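Maleylacetate reductase (Agrobacterium tumefaciens, PDB 3HL0) catalyses the NAD-dependent reduction of maleylacetate to 3-oxoadipate, very probably as a step in the breakdown of gamma-resorcylate, and belongs to the iron-containing alcohol dehydrogenase family. Local coordinates at residues Gln4-Met9 / Arg186-Ser191; Lys242-Leu247 / Glu257-Leu262. All blocks are in the same frame, centred on the assembly; numbering follows the deposited sequence. Where two conformers were deposited one is given.

From the N terminus, the chain first runs through the extended loop 4-9 that precedes strand 15-17. It then builds the parallel nucleotide-binding sheet and enters the helical C-terminal region before contact 1 closes, bringing the start of helix 188-210 against that loop across the 176 residues that separate them. Contact 2 opens only afterwards and is local, packing helix 239-251 against helix 255-271 with nine residues between the segments. The two contacts therefore follow in series, neither nested nor crossed, with centres about 26 Å apart. Contact 1 ties the N-terminal loop to the outside of the helical region at the surface; contact 2 joins two helices within its buried interior, near the bound NAD.

Contact 1: Gln4-Met9 / Arg186-Ser191; sequences QPFVYM and RNPIAS
F6 and Y8, on an extended loop, each lay a ring face against the first turn of helix 188-210. P188 CD sits almost centrally over the F6 ring, 3.5 Å from its centroid and 12° off the normal, a CH-pi contact suited to the polarised CH2 beside a proline nitrogen. Y8 receives I189 differently: CG1 stands above the ring, offset toward the rim, while I189 CG2 comes within 3.5 Å of Y8 CE1. With CG anti to the backbone N (chi1 170°), the Y8 ring crosses the I189 side chain at about a right angle. Between the rings, N187 CB packs 3.5 Å from V7 O.

N187 is the N-cap of the helix, and its OD1 accepts from A190 N at 2.9 Å, nearly straight, with the donor lifted above the carbonyl plane. This leaves ND2 turned toward the loop, where water 3 accepts from it and can donate to V7 O. Farther back, R186 O accepts from water 1, which also donates to P5 O; water 2 accepts from V7 N and may donate to R186 O. Proline fits the first turn, its missing N-H costing no helix bond, and V235 of another loop packs against N187.

Contact 2: Lys242-Leu247 / Glu257-Leu262; sequences KLCHTL and ETHAVL
The helix pair 239-251 and 255-271, consecutive in the C-terminal helical region, meets where C244 of the first points into the second. Its SG lies 3.6 Å from the centroid of the H259 ring and 5° off the normal, a sulfur-aromatic contact over the centre of one face. C244 CB follows over the same face, 3.7 Å from H259 NE2. Having SG anti to the carbonyl carbon (chi1 -72°) sets the sulfur above the imidazole, and a small, polarisable cysteine suits a place against a flat ring.

The segment axes approach to 9.7 Å with their directions 129° apart, a steeply inclined crossing of two helices joined by a short connection. This part of the fold lies near the cofactor: the H259 side chain is about 7 Å from the bound NAD, and H240, H241 and H255 meet its ring.

On the other side of the sulfur, L262 CD1 touches C244 SG at 3.8 Å and meets L247 CD2 and L243 CG, so one methyl group is shared by three residues of the facing helix. T258 directs its methyl CG2 to C244 SG, 4.1 Å away, while its OG1 is hydrogen-bonded to P254 O. Helix 336-348 adds A346 against L262.

Contact 1: Gln4-Met9 / Arg186-Ser191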
# COMPACT_ATOMS: atom_id res chain seq x y z
N GLN A 4 -23.27 3.64 36.45
CA GLN A 4 -23.72 2.50 35.69
C GLN A 4 -22.94 1.28 36.20
O GLN A 4 -21.75 1.42 36.51
CB GLN A 4 -23.43 2.72 34.19
N PRO A 5 -23.59 0.11 36.28
CA PRO A 5 -22.82 -1.14 36.53
C PRO A 5 -21.77 -1.33 35.45
O PRO A 5 -22.00 -0.99 34.27
CB PRO A 5 -23.84 -2.25 36.38
CG PRO A 5 -25.17 -1.59 36.55
CD PRO A 5 -25.03 -0.16 36.11
N PHE A 6 -20.63 -1.86 35.85
CA PHE A 6 -19.61 -2.22 34.89
C PHE A 6 -18.82 -3.45 35.27
O PHE A 6 -18.85 -3.91 36.44
CB PHE A 6 -18.66 -1.02 34.65
CG PHE A 6 -17.78 -0.66 35.81
CD1 PHE A 6 -16.50 -1.23 35.96
CD2 PHE A 6 -18.17 0.35 36.71
CE1 PHE A 6 -15.65 -0.83 37.04
CE2 PHE A 6 -17.33 0.72 37.76
CZ PHE A 6 -16.08 0.13 37.94
N VAL A 7 -18.07 -3.94 34.31
CA VAL A 7 -17.06 -4.94 34.54
C VAL A 7 -15.76 -4.39 33.94
O VAL A 7 -15.77 -3.76 32.86
CB VAL A 7 -17.45 -6.27 33.87
CG1 VAL A 7 -16.33 -7.27 33.93
CG2 VAL A 7 -18.72 -6.85 34.48
N TYR A 8 -14.67 -4.59 34.63
CA TYR A 8 -13.35 -4.20 34.09
C TYR A 8 -12.46 -5.40 34.14
O TYR A 8 -12.33 -6.04 35.18
CB TYR A 8 -12.72 -3.07 34.88
CG TYR A 8 -11.29 -2.82 34.52
CD1 TYR A 8 -10.98 -2.16 33.32
CD2 TYR A 8 -10.24 -3.25 35.33
CE1 TYR A 8 -9.65 -1.94 32.95
CE2 TYR A 8 -8.95 -2.98 34.97
CZ TYR A 8 -8.65 -2.34 33.79
OH TYR A 8 -7.34 -2.10 33.42
N MSE A 9 -11.84 -5.72 33.01
CA MSE A 9 -10.89 -6.81 33.01
C MSE A 9 -9.56 -6.32 32.45
O MSE A 9 -9.49 -5.86 31.32
CB MSE A 9 -11.44 -7.98 32.18
CG MSE A 9 -12.50 -8.81 32.95
SE MSE A 9 -13.32 -10.13 31.80
CE MSE A 9 -14.35 -9.00 30.57
N ARG A 186 -18.95 -0.73 28.07
CA ARG A 186 -18.10 0.39 28.45
C ARG A 186 -17.85 0.38 29.97
O ARG A 186 -18.73 -0.02 30.80
CB ARG A 186 -18.75 1.71 28.03
CG ARG A 186 -20.08 1.99 28.69
CD ARG A 186 -20.73 3.20 28.06
NE ARG A 186 -22.12 3.36 28.49
CZ ARG A 186 -23.18 3.05 27.74
NH1 ARG A 186 -24.40 3.25 28.22
NH2 ARG A 186 -23.02 2.55 26.50
N ASN A 187 -16.66 0.83 30.36
CA ASN A 187 -16.34 0.92 31.79
C ASN A 187 -15.52 2.19 31.99
O ASN A 187 -14.98 2.79 31.03
CB ASN A 187 -15.63 -0.36 32.26
CG ASN A 187 -14.21 -0.50 31.74
OD1 ASN A 187 -13.32 0.27 32.12
ND2 ASN A 187 -14.00 -1.47 30.88
N PRO A 188 -15.40 2.65 33.24
CA PRO A 188 -14.75 3.94 33.48
C PRO A 188 -13.26 3.98 33.07
O PRO A 188 -12.79 5.06 32.72
CB PRO A 188 -14.80 4.06 35.03
CG PRO A 188 -16.04 3.25 35.38
CD PRO A 188 -16.13 2.13 34.42
N ILE A 189 -12.53 2.88 33.21
CA ILE A 189 -11.10 2.84 32.89
C ILE A 189 -10.94 2.96 31.36
O ILE A 189 -10.14 3.80 30.87
CB ILE A 189 -10.43 1.51 33.28
CG1 ILE A 189 -10.68 1.17 34.75
CG2 ILE A 189 -8.93 1.53 32.89
CD1 ILE A 189 -10.56 2.37 35.66
N ALA A 190 -11.69 2.13 30.61
CA ALA A 190 -11.63 2.21 29.15
C ALA A 190 -12.06 3.62 28.72
O ALA A 190 -11.43 4.21 27.81
CB ALA A 190 -12.48 1.19 28.46
N SER A 191 -13.10 4.18 29.34
CA SER A 191 -13.51 5.53 28.96
C SER A 191 -12.45 6.60 29.23
O SER A 191 -12.18 7.46 28.38
CB SER A 191 -14.83 5.91 29.62
OG SER A 191 -15.89 5.10 29.13
O HOH W 1 -20.91 0.49 32.16
O HOH W 2 -18.75 -2.99 31.68
O HOH W 3 -15.78 -3.71 30.24

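Contact 2: Lys242-Leu247 / Glu257-Leu262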
# COMPACT_ATOMS: atom_id res chain seq x y z
N LYS A 242 -17.53 -2.23 12.38
CA LYS A 242 -18.27 -3.21 11.54
C LYS A 242 -18.37 -2.75 10.10
O LYS A 242 -18.08 -3.52 9.18
CB LYS A 242 -19.64 -3.48 12.14
CG LYS A 242 -19.55 -4.21 13.50
CD LYS A 242 -19.33 -5.71 13.31
CE LYS A 242 -19.73 -6.49 14.56
NZ LYS A 242 -18.70 -6.35 15.65
N LEU A 243 -18.72 -1.48 9.91
CA LEU A 243 -18.87 -0.94 8.56
C LEU A 243 -17.53 -0.91 7.84
O LEU A 243 -17.48 -1.21 6.64
CB LEU A 243 -19.56 0.43 8.59
CG LEU A 243 -19.91 1.07 7.25
CD1 LEU A 243 -20.91 0.10 6.54
CD2 LEU A 243 -20.54 2.43 7.51
N CYS A 244 -16.44 -0.55 8.53
CA CYS A 244 -15.15 -0.53 7.86
C CYS A 244 -14.77 -1.94 7.43
O CYS A 244 -14.23 -2.15 6.34
CB CYS A 244 -14.05 0.00 8.78
SG CYS A 244 -14.14 1.77 9.08
N HIS A 245 -15.06 -2.93 8.28
CA HIS A 245 -14.76 -4.30 7.92
C HIS A 245 -15.59 -4.75 6.72
O HIS A 245 -15.05 -5.42 5.82
CB HIS A 245 -14.96 -5.24 9.12
CG HIS A 245 -14.61 -6.67 8.85
ND1 HIS A 245 -15.53 -7.60 8.42
CD2 HIS A 245 -13.43 -7.33 8.96
CE1 HIS A 245 -14.93 -8.77 8.26
NE2 HIS A 245 -13.66 -8.63 8.58
N THR A 246 -16.86 -4.38 6.67
CA THR A 246 -17.74 -4.75 5.53
C THR A 246 -17.23 -4.13 4.25
O THR A 246 -17.06 -4.81 3.23
CB THR A 246 -19.17 -4.26 5.76
OG1 THR A 246 -19.68 -4.97 6.88
CG2 THR A 246 -20.03 -4.49 4.54
N LEU A 247 -17.01 -2.82 4.25
CA LEU A 247 -16.53 -2.16 3.02
C LEU A 247 -15.15 -2.61 2.64
O LEU A 247 -14.84 -2.83 1.46
CB LEU A 247 -16.50 -0.64 3.25
CG LEU A 247 -17.64 0.21 2.73
CD1 LEU A 247 -19.00 -0.24 3.27
CD2 LEU A 247 -17.35 1.67 3.09
N GLU A 257 -7.33 4.33 5.43
CA GLU A 257 -8.07 5.37 4.73
C GLU A 257 -9.58 5.19 4.86
O GLU A 257 -10.30 6.18 4.91
CB GLU A 257 -7.75 5.28 3.24
CG GLU A 257 -6.38 5.86 2.86
CD GLU A 257 -5.22 4.87 3.02
OE1 GLU A 257 -5.33 3.77 3.64
OE2 GLU A 257 -4.14 5.19 2.46
N THR A 258 -10.03 3.94 4.88
CA THR A 258 -11.47 3.64 5.07
C THR A 258 -11.96 4.16 6.44
O THR A 258 -12.98 4.83 6.53
CB THR A 258 -11.74 2.15 4.94
OG1 THR A 258 -11.35 1.73 3.62
CG2 THR A 258 -13.24 1.85 5.10
N HIS A 259 -11.13 3.92 7.45
CA HIS A 259 -11.43 4.47 8.80
C HIS A 259 -11.46 5.97 8.81
O HIS A 259 -12.35 6.57 9.34
CB HIS A 259 -10.40 4.01 9.80
CG HIS A 259 -10.64 2.64 10.28
ND1 HIS A 259 -11.33 2.37 11.44
CD2 HIS A 259 -10.31 1.44 9.74
CE1 HIS A 259 -11.44 1.06 11.58
NE2 HIS A 259 -10.83 0.47 10.56
N ALA A 260 -10.50 6.61 8.13
CA ALA A 260 -10.46 8.05 8.13
C ALA A 260 -11.67 8.66 7.45
O ALA A 260 -12.24 9.63 7.93
CB ALA A 260 -9.16 8.54 7.41
N VAL A 261 -12.05 8.07 6.31
CA VAL A 261 -13.21 8.59 5.59
C VAL A 261 -14.54 8.42 6.35
O VAL A 261 -15.36 9.36 6.40
CB VAL A 261 -13.30 7.96 4.20
CG1 VAL A 261 -14.61 8.39 3.50
CG2 VAL A 261 -12.13 8.44 3.36
N LEU A 262 -14.72 7.23 6.92
CA LEU A 262 -16.03 6.91 7.54
C LEU A 262 -16.19 7.56 8.91
O LEU A 262 -17.33 7.81 9.30
CB LEU A 262 -16.22 5.38 7.66
CG LEU A 262 -16.56 4.71 6.30
CD1 LEU A 262 -16.61 3.21 6.53
CD2 LEU A 262 -17.84 5.22 5.76